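Local structure of fructooligosaccharide ABC transporter substrate-binding protein FusA (Streptococcus pneumoniae, 5G5Y) at residues V284-A289 against K409-P414. The protein binds fructooligosaccharides such as kestose, nystose and inulin, but not sucrose, and delivers them to an ABC transporter for import. Sequence-based numbering, arbitrary orientation.
Sequences VLPVLA and KEYYVP
Val284 lies over one face of the Tyr411 ring, where the end of strand 282-284 and the loop after it pack on helix 399-412 in this ABC-transporter solute-binding fold. Val284 closes strand 282-284, an outermost strand of a mixed sheet, and the chain then leaves as an irregular loop. Tyr411 and Tyr412 belong to a wider pi-type turn of helix 399-412. The valine makes a CH-pi contact, with CB 3.8 Å from the centroid of the Tyr411 ring and 16° off its normal. Its CG2 rests against CE2 of the same ring. CG1, anti to the backbone N (chi1 -175°), touches both tyrosines: Tyr411 CG at 3.7 Å and Tyr412 OH at 3.5 Å. On the opposite face of Tyr411 is Glu410 CG, offset toward the rim. Val287 CG2 meets the Tyr412 ring at its edge, 3.7 Å from CD1. Tyr411 CB covers part of one face of that ring, and Phe196 also meets it. The Tyr412 side chain is about 10 Å from that of Trp270, a substrate-binding residue. Three waters link loop and helix. One joins Val284 O to Tyr411 OH, and another joins Val287 N to Tyr411 O. The third water accepts a hydrogen bond from Tyr412 OH, 2.6 Å from the water oxygen, and donates one to Leu285 O.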
ATOM      1  N   VAL A 284      -5.057  13.302 -14.997  1.00 18.67           N
ATOM      2  CA  VAL A 284      -4.956  13.700 -13.595  1.00 17.06           C
ATOM      3  C   VAL A 284      -5.616  15.063 -13.371  1.00 17.36           C
ATOM      4  O   VAL A 284      -5.377  16.023 -14.114  1.00 17.35           O
ATOM      5  CB  VAL A 284      -3.497  13.786 -13.110  1.00 16.52           C
ATOM      6  CG1 VAL A 284      -3.467  14.079 -11.618  1.00 16.59           C
ATOM      7  CG2 VAL A 284      -2.709  12.510 -13.415  1.00 17.23           C
ATOM      8  N   LEU A 285      -6.487  15.121 -12.373  1.00 17.88           N
ATOM      9  CA  LEU A 285      -7.049  16.382 -11.931  1.00 18.52           C
ATOM     10  C   LEU A 285      -5.941  17.041 -11.105  1.00 18.58           C
ATOM     11  O   LEU A 285      -5.562  16.483 -10.060  1.00 19.69           O
ATOM     12  CB  LEU A 285      -8.287  16.143 -11.056  1.00 18.74           C
ATOM     13  CG  LEU A 285      -8.982  17.398 -10.515  1.00 18.77           C
ATOM     14  CD1 LEU A 285      -9.602  18.185 -11.650  1.00 19.51           C
ATOM     15  CD2 LEU A 285     -10.038  17.070  -9.496  1.00 18.59           C
ATOM     16  N   PRO A 286      -5.424  18.190 -11.543  1.00 18.82           N
ATOM     17  CA  PRO A 286      -4.393  18.811 -10.705  1.00 19.73           C
ATOM     18  C   PRO A 286      -4.876  19.200  -9.309  1.00 17.53           C
ATOM     19  O   PRO A 286      -6.082  19.363  -9.079  1.00 18.73           O
ATOM     20  CB  PRO A 286      -4.004  20.078 -11.478  1.00 20.66           C
ATOM     21  CG  PRO A 286      -4.618  19.921 -12.841  1.00 21.76           C
ATOM     22  CD  PRO A 286      -5.793  19.040 -12.691  1.00 20.23           C
ATOM     23  N   VAL A 287      -3.930  19.397  -8.420  1.00 16.36           N
ATOM     24  CA  VAL A 287      -4.226  19.789  -7.045  1.00 16.81           C
ATOM     25  C   VAL A 287      -4.978  21.136  -7.078  1.00 17.80           C
ATOM     26  O   VAL A 287      -4.540  22.096  -7.749  1.00 17.94           O
ATOM     27  CB  VAL A 287      -2.945  19.871  -6.214  1.00 16.36           C
ATOM     28  CG1 VAL A 287      -3.203  20.505  -4.841  1.00 16.38           C
ATOM     29  CG2 VAL A 287      -2.371  18.475  -6.095  1.00 16.37           C
ATOM     30  N   LEU A 288      -6.109  21.187  -6.392  1.00 17.34           N
ATOM     31  CA  LEU A 288      -6.980  22.382  -6.384  1.00 17.69           C
ATOM     32  C   LEU A 288      -6.734  23.257  -5.168  1.00 18.45           C
ATOM     33  O   LEU A 288      -6.552  22.764  -4.057  1.00 17.17           O
ATOM     34  CB  LEU A 288      -8.422  21.940  -6.361  1.00 17.78           C
ATOM     35  CG  LEU A 288      -8.811  21.002  -7.496  1.00 18.61           C
ATOM     36  CD1 LEU A 288     -10.266  20.577  -7.364  1.00 19.82           C
ATOM     37  CD2 LEU A 288      -8.625  21.667  -8.846  1.00 19.57           C
ATOM     38  N   ALA A 289      -6.780  24.557  -5.360  1.00 18.26           N
ATOM     39  CA  ALA A 289      -6.730  25.465  -4.229  1.00 17.93           C
ATOM     40  C   ALA A 289      -8.116  25.532  -3.644  1.00 18.46           C
ATOM     41  O   ALA A 289      -9.119  25.593  -4.376  1.00 18.23           O
ATOM     42  CB  ALA A 289      -6.250  26.833  -4.667  1.00 18.59           C
ATOM     43  N   LYS A 409       5.099  12.776  -8.873  1.00 16.42           N
ATOM     44  CA  LYS A 409       6.091  13.807  -8.827  1.00 17.68           C
ATOM     45  C   LYS A 409       5.627  15.136  -9.462  1.00 18.64           C
ATOM     46  O   LYS A 409       5.878  16.198  -8.895  1.00 17.24           O
ATOM     47  CB  LYS A 409       7.397  13.340  -9.496  1.00 20.73           C
ATOM     48  CG  LYS A 409       8.543  14.246  -9.071  1.00 23.23           C
ATOM     49  CD  LYS A 409       9.855  13.922  -9.759  1.00 28.78           C
ATOM     50  CE  LYS A 409      11.021  14.784  -9.216  1.00 30.97           C
ATOM     51  NZ  LYS A 409      10.796  15.380  -7.857  1.00 30.97           N
ATOM     52  N   GLU A 410       5.025  15.050 -10.652  1.00 18.07           N
ATOM     53  CA  GLU A 410       4.558  16.204 -11.440  1.00 20.30           C
ATOM     54  C   GLU A 410       3.410  16.955 -10.740  1.00 18.94           C
ATOM     55  O   GLU A 410       3.471  18.176 -10.618  1.00 18.90           O
ATOM     56  CB  GLU A 410       4.040  15.707 -12.796  1.00 23.53           C
ATOM     57  CG  GLU A 410       3.411  16.745 -13.716  1.00 28.70           C
ATOM     58  CD  GLU A 410       3.035  16.192 -15.106  1.00 34.96           C
ATOM     59  OE1 GLU A 410       3.127  14.955 -15.358  1.00 39.46           O
ATOM     60  OE2 GLU A 410       2.596  17.008 -15.945  1.00 39.08           O
ATOM     61  N   TYR A 411       2.407  16.216 -10.259  1.00 16.58           N
ATOM     62  CA  TYR A 411       1.175  16.834  -9.749  1.00 17.11           C
ATOM     63  C   TYR A 411       1.132  17.062  -8.237  1.00 16.50           C
ATOM     64  O   TYR A 411       0.517  18.028  -7.787  1.00 16.38           O
ATOM     65  CB  TYR A 411      -0.036  16.001 -10.157  1.00 17.54           C
ATOM     66  CG  TYR A 411      -0.310  16.092 -11.636  1.00 18.34           C
ATOM     67  CD1 TYR A 411      -0.939  17.222 -12.178  1.00 20.32           C
ATOM     68  CD2 TYR A 411       0.079  15.070 -12.512  1.00 19.46           C
ATOM     69  CE1 TYR A 411      -1.166  17.333 -13.550  1.00 19.76           C
ATOM     70  CE2 TYR A 411      -0.157  15.171 -13.887  1.00 19.97           C
ATOM     71  CZ  TYR A 411      -0.807  16.285 -14.398  1.00 20.93           C
ATOM     72  OH  TYR A 411      -1.079  16.371 -15.786  1.00 21.14           O
ATOM     73  N   TYR A 412       1.723  16.159  -7.462  1.00 15.31           N
ATOM     74  CA  TYR A 412       1.436  16.114  -6.006  1.00 14.05           C
ATOM     75  C   TYR A 412       2.596  16.484  -5.093  1.00 13.81           C
ATOM     76  O   TYR A 412       2.420  17.193  -4.101  1.00 13.55           O
ATOM     77  CB  TYR A 412       0.925  14.757  -5.606  1.00 14.20           C
ATOM     78  CG  TYR A 412      -0.239  14.215  -6.365  1.00 15.10           C
ATOM     79  CD1 TYR A 412      -1.313  15.022  -6.737  1.00 15.87           C
ATOM     80  CD2 TYR A 412      -0.284  12.873  -6.694  1.00 15.90           C
ATOM     81  CE1 TYR A 412      -2.377  14.520  -7.442  1.00 17.31           C
ATOM     82  CE2 TYR A 412      -1.378  12.334  -7.354  1.00 16.23           C
ATOM     83  CZ  TYR A 412      -2.431  13.156  -7.713  1.00 18.52           C
ATOM     84  OH  TYR A 412      -3.503  12.626  -8.400  1.00 17.79           O
ATOM     85  N   VAL A 413       3.786  15.980  -5.395  1.00 13.41           N
ATOM     86  CA  VAL A 413       4.931  16.219  -4.549  1.00 13.96           C
ATOM     87  C   VAL A 413       5.185  17.693  -4.162  1.00 14.23           C
ATOM     88  O   VAL A 413       5.428  17.961  -2.987  1.00 14.47           O
ATOM     89  CB  VAL A 413       6.167  15.533  -5.114  1.00 14.18           C
ATOM     90  CG1 VAL A 413       7.452  15.987  -4.409  1.00 14.64           C
ATOM     91  CG2 VAL A 413       5.979  14.022  -4.978  1.00 14.37           C
ATOM     92  N   PRO A 414       5.039  18.645  -5.106  1.00 15.16           N
ATOM     93  CA  PRO A 414       5.235  20.047  -4.742  1.00 14.84           C
ATOM     94  C   PRO A 414       4.330  20.572  -3.616  1.00 14.59           C
ATOM     95  O   PRO A 414       4.693  21.555  -2.943  1.00 14.00           O
ATOM     96  CB  PRO A 414       4.957  20.801  -6.054  1.00 15.15           C
ATOM     97  CG  PRO A 414       5.210  19.808  -7.140  1.00 15.75           C
ATOM     98  CD  PRO A 414       4.775  18.492  -6.560  1.00 15.53           C
TER
HETATM   99  O   HOH W   1      -3.756  16.986 -16.068  1.00 18.85           O
HETATM  100  O   HOH W   2      -5.634  14.027  -8.872  1.00 17.06           O
HETATM  101  O   HOH W   3      -0.998  19.565  -9.281  1.00 15.87           O